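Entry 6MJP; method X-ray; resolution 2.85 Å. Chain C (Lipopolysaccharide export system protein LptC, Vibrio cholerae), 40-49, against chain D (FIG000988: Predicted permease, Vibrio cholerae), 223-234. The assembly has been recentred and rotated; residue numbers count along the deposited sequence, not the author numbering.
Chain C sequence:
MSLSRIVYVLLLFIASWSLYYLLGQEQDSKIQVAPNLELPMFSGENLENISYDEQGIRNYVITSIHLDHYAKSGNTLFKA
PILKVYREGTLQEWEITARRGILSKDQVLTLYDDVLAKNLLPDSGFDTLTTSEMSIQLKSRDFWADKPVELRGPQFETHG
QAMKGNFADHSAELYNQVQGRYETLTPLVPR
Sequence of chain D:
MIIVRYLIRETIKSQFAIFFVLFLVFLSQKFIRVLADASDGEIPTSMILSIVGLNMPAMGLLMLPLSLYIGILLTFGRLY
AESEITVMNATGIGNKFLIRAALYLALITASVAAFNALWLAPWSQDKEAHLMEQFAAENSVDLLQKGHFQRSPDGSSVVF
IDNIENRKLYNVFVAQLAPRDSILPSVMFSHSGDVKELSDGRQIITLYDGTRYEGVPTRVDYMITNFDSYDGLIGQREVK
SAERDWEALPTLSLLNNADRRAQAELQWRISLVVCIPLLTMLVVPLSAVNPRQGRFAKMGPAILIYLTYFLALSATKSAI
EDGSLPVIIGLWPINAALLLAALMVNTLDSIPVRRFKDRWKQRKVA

Chain C (40-49) PMFSGENLEN
Chain D (223-234) MITNFDSYDGLI

The LptC stretch and the permease stretch pair edge to edge as antiparallel β-strands, joined by backbone hydrogen bonds and by a few side-chain contacts on the two faces of the sheet. Each chain contributes two short extended segments with a corner between them. In chain C the corner lies at Glu45(C) and Asn46(C); in chain D it lies at Asp228(D) and Ser229(D). Together the stretches bury 754 Å², both sides summed.

The N-to-C directions of the first pair of segments, 42-44 of chain C and 230-234 of chain D, make an angle of 166°, nearly antiparallel, with axes 4.5 Å apart at closest approach. For the second, 47-49 against 223-227, the angle is 165° and the approach 4.7 Å. The register puts Gly44(C) CA 4.1 Å from Tyr230(D) CA, Glu48(C) CA 5.4 Å from Asn226(D) CA, and Asn49(C) CA 4.1 Å from Thr225(D) CA.

Most residues have extended backbones. Ser43(C) has phi/psi -141/148 and Gly44(C) -162/160. Asn46(C) breaks the pattern with 57/64, a left-handed conformation, and Asp228(D) turns at -84/-35. Met41(C) at -77/-28 and Ile234(D) at -109/-45 also depart from it.

Antiparallel strands set backbone N-H groups facing carbonyls across the gap. In the first segment pair, Asp231(D) N donates to Ser43(C) O at 2.5 Å, short but almost linear at 177°. Nearer the corner, Glu45(C) N donates to Ser229(D) O at 3.2 Å. Beyond it, Glu48(C) and Asn226(D) bond in both directions. Asn226(D) N donates to Glu48(C) O at 3.1 Å, and the return bond from Glu48(C) N to Asn226(D) O is weak at 3.4 Å. Close CA-H...O contacts accompany this ladder: Tyr230(D) CA to Ser43(C) O at 3.4 Å, Thr225(D) CA to Glu48(C) O at 3.5 Å, and Asn49(C) CA to Ile224(D) O at 3.1 Å.

One face carries Phe42(C), Leu47(C), Asn49(C), Thr225(D), Phe227(D) and Tyr230(D). Leu47(C), chi1 m and chi2 t, brings CD2 to 3.5 Å from Phe227(D) CB, an apolar contact between two buried residues. Its CD1 lies 3.8 Å from Thr225(D) CG2. Phe227(D) has chi1 p, and the end of its side chain leads away from the chain C stretch. Gly44(C) suits its place, since a CB there would lie 3.0 Å from Leu47(C) CD1. Tyr230(D) is modelled only to CB. Phe42(C), chi1 m, places CD1 3.7 Å from Asp231(D) O. Asn49(C), chi1 p, sets CB 4.0 Å from Met223(D) SD.

The other face carries the polar side chains of Ser43(C), Glu45(C), Glu48(C), Asn226(D), Ser229(D) and Asp231(D). Ser43(C), chi1 t, has CB 3.8 Å from OD2 of Asp231(D), chi1 m, while its OG is hydrogen-bonded elsewhere in the structure. Glu48(C), with chi1 and chi2 both t, holds OE1 4.0 Å from CB of Asn226(D), chi1 m.

Near the start of the chain C stretch, Met41(C) is t at all three chi angles. Its CG approaches Leu233(D) CB to 4.4 Å, a modest apolar contact; Leu233(D) has chi1 t and chi2 p.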

# COMPACT_ATOMS: atom_id res chain seq x y z
N PRO C 40 16.91 -8.14 -49.73
CA PRO C 40 15.77 -9.03 -50.01
C PRO C 40 14.77 -9.03 -48.86
O PRO C 40 15.09 -9.41 -47.73
CB PRO C 40 16.44 -10.41 -50.18
CG PRO C 40 17.81 -10.26 -49.59
CD PRO C 40 18.20 -8.84 -49.85
N MET C 41 13.55 -8.60 -49.17
CA MET C 41 12.52 -8.49 -48.14
C MET C 41 11.91 -9.85 -47.78
O MET C 41 11.44 -10.03 -46.66
CB MET C 41 11.42 -7.54 -48.61
CG MET C 41 10.48 -7.08 -47.52
SD MET C 41 9.19 -5.97 -48.12
CE MET C 41 8.45 -5.47 -46.57
N PHE C 42 11.91 -10.80 -48.72
CA PHE C 42 11.41 -12.14 -48.47
C PHE C 42 12.44 -13.14 -48.98
O PHE C 42 13.06 -12.93 -50.03
CB PHE C 42 10.06 -12.38 -49.16
CG PHE C 42 8.92 -11.60 -48.56
CD1 PHE C 42 8.07 -12.19 -47.63
CD2 PHE C 42 8.69 -10.29 -48.93
CE1 PHE C 42 7.02 -11.47 -47.07
CE2 PHE C 42 7.64 -9.57 -48.38
CZ PHE C 42 6.81 -10.16 -47.45
N SER C 43 12.61 -14.22 -48.23
CA SER C 43 13.55 -15.27 -48.60
C SER C 43 12.94 -16.62 -48.25
O SER C 43 12.17 -16.74 -47.30
CB SER C 43 14.89 -15.10 -47.88
OG SER C 43 15.79 -16.14 -48.24
N GLY C 44 13.28 -17.63 -49.04
CA GLY C 44 12.82 -18.98 -48.78
C GLY C 44 13.68 -19.98 -49.52
O GLY C 44 14.37 -19.64 -50.49
N GLU C 45 13.64 -21.23 -49.06
CA GLU C 45 14.41 -22.30 -49.66
C GLU C 45 13.53 -23.53 -49.85
O GLU C 45 12.64 -23.81 -49.04
CB GLU C 45 15.64 -22.66 -48.82
CG GLU C 45 16.67 -21.55 -48.77
CD GLU C 45 17.88 -21.90 -47.93
OE1 GLU C 45 17.83 -22.92 -47.21
OE2 GLU C 45 18.89 -21.17 -48.00
N ASN C 46 13.81 -24.27 -50.93
CA ASN C 46 12.99 -25.41 -51.37
C ASN C 46 11.54 -24.97 -51.60
O ASN C 46 10.61 -25.42 -50.93
CB ASN C 46 13.07 -26.56 -50.36
CG ASN C 46 12.30 -27.78 -50.82
OD1 ASN C 46 12.04 -27.95 -52.01
ND2 ASN C 46 11.91 -28.63 -49.87
N LEU C 47 11.36 -24.09 -52.58
CA LEU C 47 10.07 -23.48 -52.86
C LEU C 47 9.44 -24.03 -54.13
O LEU C 47 10.13 -24.36 -55.10
CB LEU C 47 10.18 -21.96 -52.98
CG LEU C 47 10.65 -21.21 -51.75
CD1 LEU C 47 10.13 -19.79 -51.80
CD2 LEU C 47 10.17 -21.92 -50.50
N GLU C 48 8.12 -24.11 -54.11
CA GLU C 48 7.32 -24.44 -55.28
C GLU C 48 6.23 -23.38 -55.35
O GLU C 48 5.26 -23.45 -54.60
CB GLU C 48 6.74 -25.84 -55.18
CG GLU C 48 5.85 -26.22 -56.34
CD GLU C 48 4.86 -27.29 -55.98
OE1 GLU C 48 4.52 -27.42 -54.79
OE2 GLU C 48 4.42 -28.02 -56.90
N ASN C 49 6.41 -22.38 -56.21
CA ASN C 49 5.44 -21.30 -56.35
C ASN C 49 4.67 -21.51 -57.65
O ASN C 49 5.24 -21.51 -58.74
CB ASN C 49 6.10 -19.92 -56.31
CG ASN C 49 7.27 -19.78 -57.24
OD1 ASN C 49 8.41 -20.10 -56.89
ND2 ASN C 49 7.02 -19.28 -58.44
N MET D 223 -1.05 -16.78 -56.40
CA MET D 223 0.24 -17.45 -56.46
C MET D 223 0.44 -18.18 -55.14
O MET D 223 0.49 -17.54 -54.08
CB MET D 223 1.40 -16.49 -56.74
CG MET D 223 2.66 -17.21 -57.20
SD MET D 223 4.19 -16.38 -56.72
CE MET D 223 4.02 -14.82 -57.59
N ILE D 224 0.55 -19.50 -55.20
CA ILE D 224 0.66 -20.34 -54.02
C ILE D 224 2.11 -20.78 -53.90
O ILE D 224 2.68 -21.33 -54.85
CB ILE D 224 -0.28 -21.56 -54.11
CG1 ILE D 224 -1.63 -21.15 -54.70
CG2 ILE D 224 -0.46 -22.18 -52.74
CD1 ILE D 224 -2.34 -20.10 -53.89
N THR D 225 2.70 -20.54 -52.74
CA THR D 225 4.08 -20.93 -52.47
C THR D 225 4.06 -21.97 -51.35
O THR D 225 3.77 -21.62 -50.20
CB THR D 225 4.93 -19.72 -52.08
OG1 THR D 225 4.57 -18.59 -52.88
CG2 THR D 225 6.41 -20.02 -52.27
N ASN D 226 4.34 -23.23 -51.68
CA ASN D 226 4.50 -24.27 -50.67
C ASN D 226 5.96 -24.26 -50.23
O ASN D 226 6.86 -24.54 -51.03
CB ASN D 226 4.10 -25.64 -51.21
CG ASN D 226 2.62 -25.74 -51.49
OD1 ASN D 226 1.93 -24.73 -51.59
ND2 ASN D 226 2.11 -26.97 -51.60
N PHE D 227 6.18 -23.93 -48.96
CA PHE D 227 7.52 -23.71 -48.44
C PHE D 227 7.80 -24.66 -47.29
O PHE D 227 6.92 -24.92 -46.46
CB PHE D 227 7.70 -22.24 -47.98
CG PHE D 227 6.64 -21.76 -47.02
CD1 PHE D 227 6.78 -21.96 -45.66
CD2 PHE D 227 5.52 -21.09 -47.49
CE1 PHE D 227 5.81 -21.51 -44.78
CE2 PHE D 227 4.55 -20.64 -46.61
CZ PHE D 227 4.70 -20.85 -45.26
N ASP D 228 9.03 -25.18 -47.25
CA ASP D 228 9.51 -25.81 -46.02
C ASP D 228 10.07 -24.76 -45.08
O ASP D 228 9.92 -24.86 -43.86
CB ASP D 228 10.56 -26.88 -46.34
CG ASP D 228 10.01 -28.01 -47.20
OD1 ASP D 228 8.78 -28.25 -47.20
OD2 ASP D 228 10.82 -28.68 -47.88
N SER D 229 10.71 -23.73 -45.64
CA SER D 229 11.25 -22.61 -44.88
C SER D 229 11.04 -21.32 -45.66
O SER D 229 11.31 -21.28 -46.87
CB SER D 229 12.74 -22.81 -44.57
OG SER D 229 13.27 -21.68 -43.89
N TYR D 230 10.57 -20.28 -44.98
CA TYR D 230 10.31 -18.99 -45.60
C TYR D 230 10.51 -17.88 -44.57
O TYR D 230 9.99 -17.97 -43.46
CB TYR D 230 8.89 -18.93 -46.19
N ASP D 231 11.24 -16.83 -44.96
CA ASP D 231 11.55 -15.71 -44.09
C ASP D 231 10.68 -14.50 -44.43
O ASP D 231 10.08 -14.41 -45.50
CB ASP D 231 13.03 -15.32 -44.22
CG ASP D 231 13.96 -16.40 -43.72
OD1 ASP D 231 13.80 -16.83 -42.55
OD2 ASP D 231 14.84 -16.84 -44.49
N GLY D 232 10.64 -13.56 -43.49
CA GLY D 232 9.88 -12.34 -43.67
C GLY D 232 10.37 -11.27 -42.73
O GLY D 232 10.91 -11.56 -41.66
N LEU D 233 10.19 -10.01 -43.13
CA LEU D 233 10.65 -8.88 -42.34
C LEU D 233 9.56 -8.41 -41.39
O LEU D 233 8.39 -8.30 -41.77
CB LEU D 233 11.08 -7.72 -43.25
CG LEU D 233 11.59 -6.47 -42.52
CD1 LEU D 233 12.86 -6.77 -41.74
CD2 LEU D 233 11.83 -5.32 -43.49
N ILE D 234 9.95 -8.14 -40.15
CA ILE D 234 9.03 -7.69 -39.12
C ILE D 234 9.25 -6.22 -38.77
O ILE D 234 8.29 -5.45 -38.67
CB ILE D 234 9.14 -8.58 -37.86
CG1 ILE D 234 8.30 -9.84 -38.03
CG2 ILE D 234 8.74 -7.82 -36.59
CD1 ILE D 234 8.13 -10.62 -36.75